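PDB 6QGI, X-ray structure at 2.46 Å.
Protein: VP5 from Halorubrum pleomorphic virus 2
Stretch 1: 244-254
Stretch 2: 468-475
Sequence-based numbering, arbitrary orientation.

Stretch 1 244-254: SGISTWVSNVY
Stretch 2 (468-475) HTDSNYIT

Residues 244-253 form the end of a helix that begins earlier in the chain. Their phi/psi values stay near -70/-40, drifting to -92/-40 at Val253, and Tyr254, at -58/119, is the first residue to leave helical geometry. The helix is held by bonds such as Trp249 N to Gly245 O (2.8 Å) and Val250 N to Ile246 O (2.8 Å), and its last turn closes with Tyr254 N to Val250 O (2.8 Å).

Residues 468-475 have no regular secondary structure. Their path is extended at His468 (-76/149) and Thr469 (-142/175), turns through Asp470 (-73/-17) and Ser471 (-109/-6), extends again at Asn472 (-98/177), and enters the left-handed region at Tyr473 (57/53). Ile474 lies at -114/3 and Thr475 at -127/154, where the threonine side chain caps a helix that starts just past the stretch. The register is set by two CA pairs, Trp249 CA to Asp470 CA at 4.4 Å and Val253 CA to Ile474 CA at 7.1 Å, so both chains advance in the same sense while the loop drifts away from the helix.

The turn is braced by its own side chains. Asn472 (chi1 61°, chi2 13°) starts away from the helix, and its OD1 accepts a hydrogen bond from Thr469 N at 2.7 Å. Thr469 (chi1 74°) returns OG1 as a weak acceptor for Ser471 N at 3.3 Å and Asn472 N at 3.1 Å. Short polar side chains suit this place because they can reach backbone amides that a tight turn leaves without helical or strand partners.

The approach at Asp470 is close enough that Gly245 O lies 3.2 Å from Asp470 CB. Gly245 has no side chain, and an ideal CB there would lie 4.2 Å from Asp470 CB, a close but not overlapping distance. Trp249 CA makes a CA-H...O contact with Asp470 O at 3.1 Å. Asp470 (chi1 38°, chi2 22°) carries OD2 to 3.7 Å from Thr248 CG2. Thr248 (m) meets it with a methyl, while its OG1 donates back to Ser244 O at 2.9 Å, a common way for threonine to satisfy its hydroxyl within a helix.

Trp249 is the centre of the contact. With chi1 at -172° (t) and chi2 at 87°, its indole runs along the loop, and NE1 donates to Asn472 O at 2.8 Å with an angle of 145°, the one hydrogen bond between the stretches. Tryptophan suits this buried site because it joins a broad apolar surface to a single donor. The carbonyls of Asn472 and Tyr473 meet the ring at its edge, with Tyr473 O 3.5 Å from CZ2 of Trp249.

Beyond the indole the contact becomes apolar. Ile474 (p, t) places CG2 4.1 Å from Trp249 CE2 and 3.5 Å from Val253 CG2. Val253 (t) points toward the loop, and its branched side chain supplies the methyl that completes this small hydrophobic patch.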

ATOM      1  N   SER A 244      -6.888   7.653  26.669  1.00 32.10           N
ATOM      2  CA  SER A 244      -7.235   7.036  27.954  1.00 33.16           C
ATOM      3  C   SER A 244      -6.014   6.372  28.593  1.00 38.11           C
ATOM      4  O   SER A 244      -5.845   6.433  29.814  1.00 39.19           O
ATOM      5  CB  SER A 244      -8.349   6.008  27.772  1.00 36.44           C
ATOM      6  OG  SER A 244      -9.455   6.559  27.076  1.00 44.99           O
ATOM      7  N   GLY A 245      -5.185   5.756  27.753  1.00 33.98           N
ATOM      8  CA  GLY A 245      -3.965   5.068  28.154  1.00 33.96           C
ATOM      9  C   GLY A 245      -2.870   5.998  28.631  1.00 38.93           C
ATOM     10  O   GLY A 245      -2.193   5.681  29.609  1.00 39.66           O
ATOM     11  N   ILE A 246      -2.690   7.157  27.962  1.00 35.34           N
ATOM     12  CA  ILE A 246      -1.673   8.131  28.359  1.00 35.69           C
ATOM     13  C   ILE A 246      -2.124   8.825  29.659  1.00 40.58           C
ATOM     14  O   ILE A 246      -1.272   9.112  30.496  1.00 40.73           O
ATOM     15  CB  ILE A 246      -1.246   9.124  27.227  1.00 38.30           C
ATOM     16  CG1 ILE A 246       0.153   9.730  27.493  1.00 38.61           C
ATOM     17  CG2 ILE A 246      -2.289  10.215  26.926  1.00 39.33           C
ATOM     18  CD1 ILE A 246       1.323   8.800  27.304  1.00 42.47           C
ATOM     19  N   SER A 247      -3.456   8.996  29.867  1.00 37.46           N
ATOM     20  CA  SER A 247      -4.025   9.566  31.097  1.00 38.00           C
ATOM     21  C   SER A 247      -3.751   8.637  32.282  1.00 42.14           C
ATOM     22  O   SER A 247      -3.578   9.109  33.408  1.00 42.92           O
ATOM     23  CB  SER A 247      -5.523   9.808  30.945  1.00 41.36           C
ATOM     24  OG  SER A 247      -6.032  10.536  32.051  1.00 49.79           O
ATOM     25  N   THR A 248      -3.701   7.314  32.011  1.00 37.55           N
ATOM     26  CA  THR A 248      -3.394   6.268  32.985  1.00 37.39           C
ATOM     27  C   THR A 248      -1.870   6.251  33.189  1.00 40.75           C
ATOM     28  O   THR A 248      -1.417   6.210  34.329  1.00 41.67           O
ATOM     29  CB  THR A 248      -3.970   4.913  32.520  1.00 41.40           C
ATOM     30  OG1 THR A 248      -5.381   5.047  32.333  1.00 38.40           O
ATOM     31  CG2 THR A 248      -3.691   3.778  33.504  1.00 38.87           C
ATOM     32  N   TRP A 249      -1.091   6.322  32.085  1.00 35.89           N
ATOM     33  CA  TRP A 249       0.376   6.324  32.090  1.00 35.10           C
ATOM     34  C   TRP A 249       0.930   7.487  32.917  1.00 39.00           C
ATOM     35  O   TRP A 249       1.826   7.267  33.725  1.00 39.35           O
ATOM     36  CB  TRP A 249       0.946   6.356  30.657  1.00 32.52           C
ATOM     37  CG  TRP A 249       2.433   6.158  30.610  1.00 33.36           C
ATOM     38  CD1 TRP A 249       3.098   4.970  30.567  1.00 36.15           C
ATOM     39  CD2 TRP A 249       3.440   7.179  30.647  1.00 33.42           C
ATOM     40  NE1 TRP A 249       4.453   5.183  30.596  1.00 35.95           N
ATOM     41  CE2 TRP A 249       4.693   6.531  30.616  1.00 37.53           C
ATOM     42  CE3 TRP A 249       3.405   8.585  30.701  1.00 34.74           C
ATOM     43  CZ2 TRP A 249       5.902   7.236  30.636  1.00 37.26           C
ATOM     44  CZ3 TRP A 249       4.602   9.281  30.719  1.00 36.68           C
ATOM     45  CH2 TRP A 249       5.832   8.609  30.695  1.00 37.50           C
ATOM     46  N   VAL A 250       0.378   8.704  32.734  1.00 35.23           N
ATOM     47  CA  VAL A 250       0.768   9.918  33.457  1.00 35.75           C
ATOM     48  C   VAL A 250       0.491   9.724  34.960  1.00 40.87           C
ATOM     49  O   VAL A 250       1.378   9.994  35.769  1.00 41.74           O
ATOM     50  CB  VAL A 250       0.080  11.195  32.882  1.00 39.56           C
ATOM     51  CG1 VAL A 250       0.329  12.415  33.765  1.00 40.27           C
ATOM     52  CG2 VAL A 250       0.550  11.481  31.457  1.00 38.46           C
ATOM     53  N   SER A 251      -0.699   9.200  35.321  1.00 37.19           N
ATOM     54  CA  SER A 251      -1.095   8.944  36.712  1.00 37.93           C
ATOM     55  C   SER A 251      -0.189   7.919  37.415  1.00 41.22           C
ATOM     56  O   SER A 251       0.045   8.050  38.617  1.00 42.34           O
ATOM     57  CB  SER A 251      -2.542   8.472  36.779  1.00 41.99           C
ATOM     58  OG  SER A 251      -3.434   9.521  36.445  1.00 52.53           O
ATOM     59  N   ASN A 252       0.322   6.919  36.677  1.00 35.89           N
ATOM     60  CA  ASN A 252       1.189   5.878  37.236  1.00 35.86           C
ATOM     61  C   ASN A 252       2.654   6.333  37.366  1.00 40.38           C
ATOM     62  O   ASN A 252       3.378   5.827  38.228  1.00 40.65           O
ATOM     63  CB  ASN A 252       1.127   4.604  36.377  1.00 33.93           C
ATOM     64  CG  ASN A 252      -0.250   4.003  36.175  1.00 52.56           C
ATOM     65  OD1 ASN A 252      -1.241   4.363  36.830  1.00 42.75           O
ATOM     66  ND2 ASN A 252      -0.343   3.072  35.234  1.00 47.19           N
ATOM     67  N   VAL A 253       3.083   7.278  36.509  1.00 36.38           N
ATOM     68  CA  VAL A 253       4.456   7.785  36.417  1.00 36.01           C
ATOM     69  C   VAL A 253       4.677   9.031  37.304  1.00 40.16           C
ATOM     70  O   VAL A 253       5.732   9.130  37.934  1.00 40.20           O
ATOM     71  CB  VAL A 253       4.786   8.046  34.919  1.00 38.68           C
ATOM     72  CG1 VAL A 253       5.979   8.972  34.723  1.00 38.76           C
ATOM     73  CG2 VAL A 253       5.010   6.733  34.189  1.00 37.84           C
ATOM     74  N   TYR A 254       3.695   9.958  37.359  1.00 37.07           N
ATOM     75  CA  TYR A 254       3.779  11.201  38.137  1.00 38.00           C
ATOM     76  C   TYR A 254       4.034  10.940  39.618  1.00 44.65           C
ATOM     77  O   TYR A 254       3.235  10.285  40.294  1.00 44.38           O
ATOM     78  CB  TYR A 254       2.517  12.053  37.963  1.00 38.58           C
ATOM     79  CG  TYR A 254       2.726  13.505  38.320  1.00 40.15           C
ATOM     80  CD1 TYR A 254       3.331  14.383  37.423  1.00 41.74           C
ATOM     81  CD2 TYR A 254       2.299  14.011  39.542  1.00 41.62           C
ATOM     82  CE1 TYR A 254       3.523  15.724  37.745  1.00 43.17           C
ATOM     83  CE2 TYR A 254       2.466  15.356  39.866  1.00 43.07           C
ATOM     84  CZ  TYR A 254       3.084  16.208  38.966  1.00 49.66           C
ATOM     85  OH  TYR A 254       3.263  17.528  39.283  1.00 50.39           O
ATOM     86  N   HIS A 468       4.233  -0.114  23.121  1.00 31.85           N
ATOM     87  CA  HIS A 468       3.845   0.731  24.240  1.00 31.93           C
ATOM     88  C   HIS A 468       2.517   0.316  24.843  1.00 37.69           C
ATOM     89  O   HIS A 468       1.621  -0.175  24.151  1.00 36.98           O
ATOM     90  CB  HIS A 468       3.758   2.188  23.804  1.00 31.73           C
ATOM     91  CG  HIS A 468       5.074   2.856  23.608  1.00 34.85           C
ATOM     92  ND1 HIS A 468       5.697   3.533  24.632  1.00 37.02           N
ATOM     93  CD2 HIS A 468       5.803   3.006  22.481  1.00 35.86           C
ATOM     94  CE1 HIS A 468       6.799   4.043  24.110  1.00 36.29           C
ATOM     95  NE2 HIS A 468       6.913   3.739  22.821  1.00 36.04           N
ATOM     96  N   THR A 469       2.399   0.550  26.147  1.00 36.17           N
ATOM     97  CA  THR A 469       1.258   0.293  27.019  1.00 36.86           C
ATOM     98  C   THR A 469       1.197   1.460  27.992  1.00 43.14           C
ATOM     99  O   THR A 469       2.097   2.303  27.994  1.00 43.19           O
ATOM    100  CB  THR A 469       1.413  -1.073  27.758  1.00 45.49           C
ATOM    101  OG1 THR A 469       2.388  -0.969  28.796  1.00 45.98           O
ATOM    102  CG2 THR A 469       1.721  -2.247  26.831  1.00 44.60           C
ATOM    103  N   ASP A 470       0.162   1.514  28.832  1.00 41.40           N
ATOM    104  CA  ASP A 470       0.052   2.575  29.828  1.00 42.04           C
ATOM    105  C   ASP A 470       1.045   2.390  30.990  1.00 45.50           C
ATOM    106  O   ASP A 470       1.247   3.329  31.746  1.00 46.44           O
ATOM    107  CB  ASP A 470      -1.392   2.690  30.365  1.00 44.63           C
ATOM    108  CG  ASP A 470      -2.159   1.391  30.579  1.00 57.91           C
ATOM    109  OD1 ASP A 470      -1.511   0.330  30.727  1.00 59.80           O
ATOM    110  OD2 ASP A 470      -3.412   1.443  30.625  1.00 62.87           O
ATOM    111  N   SER A 471       1.628   1.203  31.177  1.00 41.59           N
ATOM    112  CA  SER A 471       2.570   1.005  32.289  1.00 42.32           C
ATOM    113  C   SER A 471       4.044   0.849  31.845  1.00 45.24           C
ATOM    114  O   SER A 471       4.918   0.807  32.712  1.00 46.34           O
ATOM    115  CB  SER A 471       2.152  -0.197  33.129  1.00 46.73           C
ATOM    116  OG  SER A 471       2.120  -1.385  32.356  1.00 55.52           O
ATOM    117  N   ASN A 472       4.335   0.787  30.528  1.00 39.52           N
ATOM    118  CA  ASN A 472       5.721   0.586  30.089  1.00 38.78           C
ATOM    119  C   ASN A 472       6.444   1.898  29.687  1.00 41.02           C
ATOM    120  O   ASN A 472       5.841   2.973  29.708  1.00 40.37           O
ATOM    121  CB  ASN A 472       5.797  -0.442  28.951  1.00 38.13           C
ATOM    122  CG  ASN A 472       5.061  -0.099  27.702  1.00 53.91           C
ATOM    123  OD1 ASN A 472       4.636   1.026  27.494  1.00 49.00           O
ATOM    124  ND2 ASN A 472       4.898  -1.088  26.872  1.00 45.83           N
ATOM    125  N   TYR A 473       7.759   1.780  29.338  1.00 36.02           N
ATOM    126  CA  TYR A 473       8.697   2.853  28.952  1.00 34.68           C
ATOM    127  C   TYR A 473       8.768   3.905  30.064  1.00 38.43           C
ATOM    128  O   TYR A 473       8.591   5.108  29.848  1.00 37.76           O
ATOM    129  CB  TYR A 473       8.342   3.439  27.577  1.00 33.77           C
ATOM    130  CG  TYR A 473       8.681   2.489  26.451  1.00 33.35           C
ATOM    131  CD1 TYR A 473       9.942   2.498  25.864  1.00 35.14           C
ATOM    132  CD2 TYR A 473       7.761   1.545  26.004  1.00 33.20           C
ATOM    133  CE1 TYR A 473      10.274   1.599  24.855  1.00 35.16           C
ATOM    134  CE2 TYR A 473       8.065   0.676  24.957  1.00 33.40           C
ATOM    135  CZ  TYR A 473       9.329   0.701  24.393  1.00 39.10           C
ATOM    136  OH  TYR A 473       9.677  -0.162  23.395  1.00 37.09           O
ATOM    137  N   ILE A 474       9.035   3.403  31.279  1.00 35.20           N
ATOM    138  CA  ILE A 474       9.145   4.164  32.518  1.00 35.49           C
ATOM    139  C   ILE A 474      10.595   4.108  33.027  1.00 39.78           C
ATOM    140  O   ILE A 474      10.897   4.659  34.088  1.00 40.95           O
ATOM    141  CB  ILE A 474       8.118   3.647  33.569  1.00 38.93           C
ATOM    142  CG1 ILE A 474       8.376   2.161  33.954  1.00 39.96           C
ATOM    143  CG2 ILE A 474       6.681   3.856  33.062  1.00 38.47           C
ATOM    144  CD1 ILE A 474       7.737   1.691  35.288  1.00 47.63           C
ATOM    145  N   THR A 475      11.493   3.452  32.257  1.00 35.05           N
ATOM    146  CA  THR A 475      12.921   3.326  32.570  1.00 35.26           C
ATOM    147  C   THR A 475      13.748   3.801  31.378  1.00 38.28           C
ATOM    148  O   THR A 475      13.282   3.730  30.240  1.00 36.92           O
ATOM    149  CB  THR A 475      13.319   1.877  32.977  1.00 39.08           C
ATOM    150  OG1 THR A 475      13.432   1.042  31.823  1.00 38.37           O
ATOM    151  CG2 THR A 475      12.385   1.254  34.009  1.00 34.20           C
TER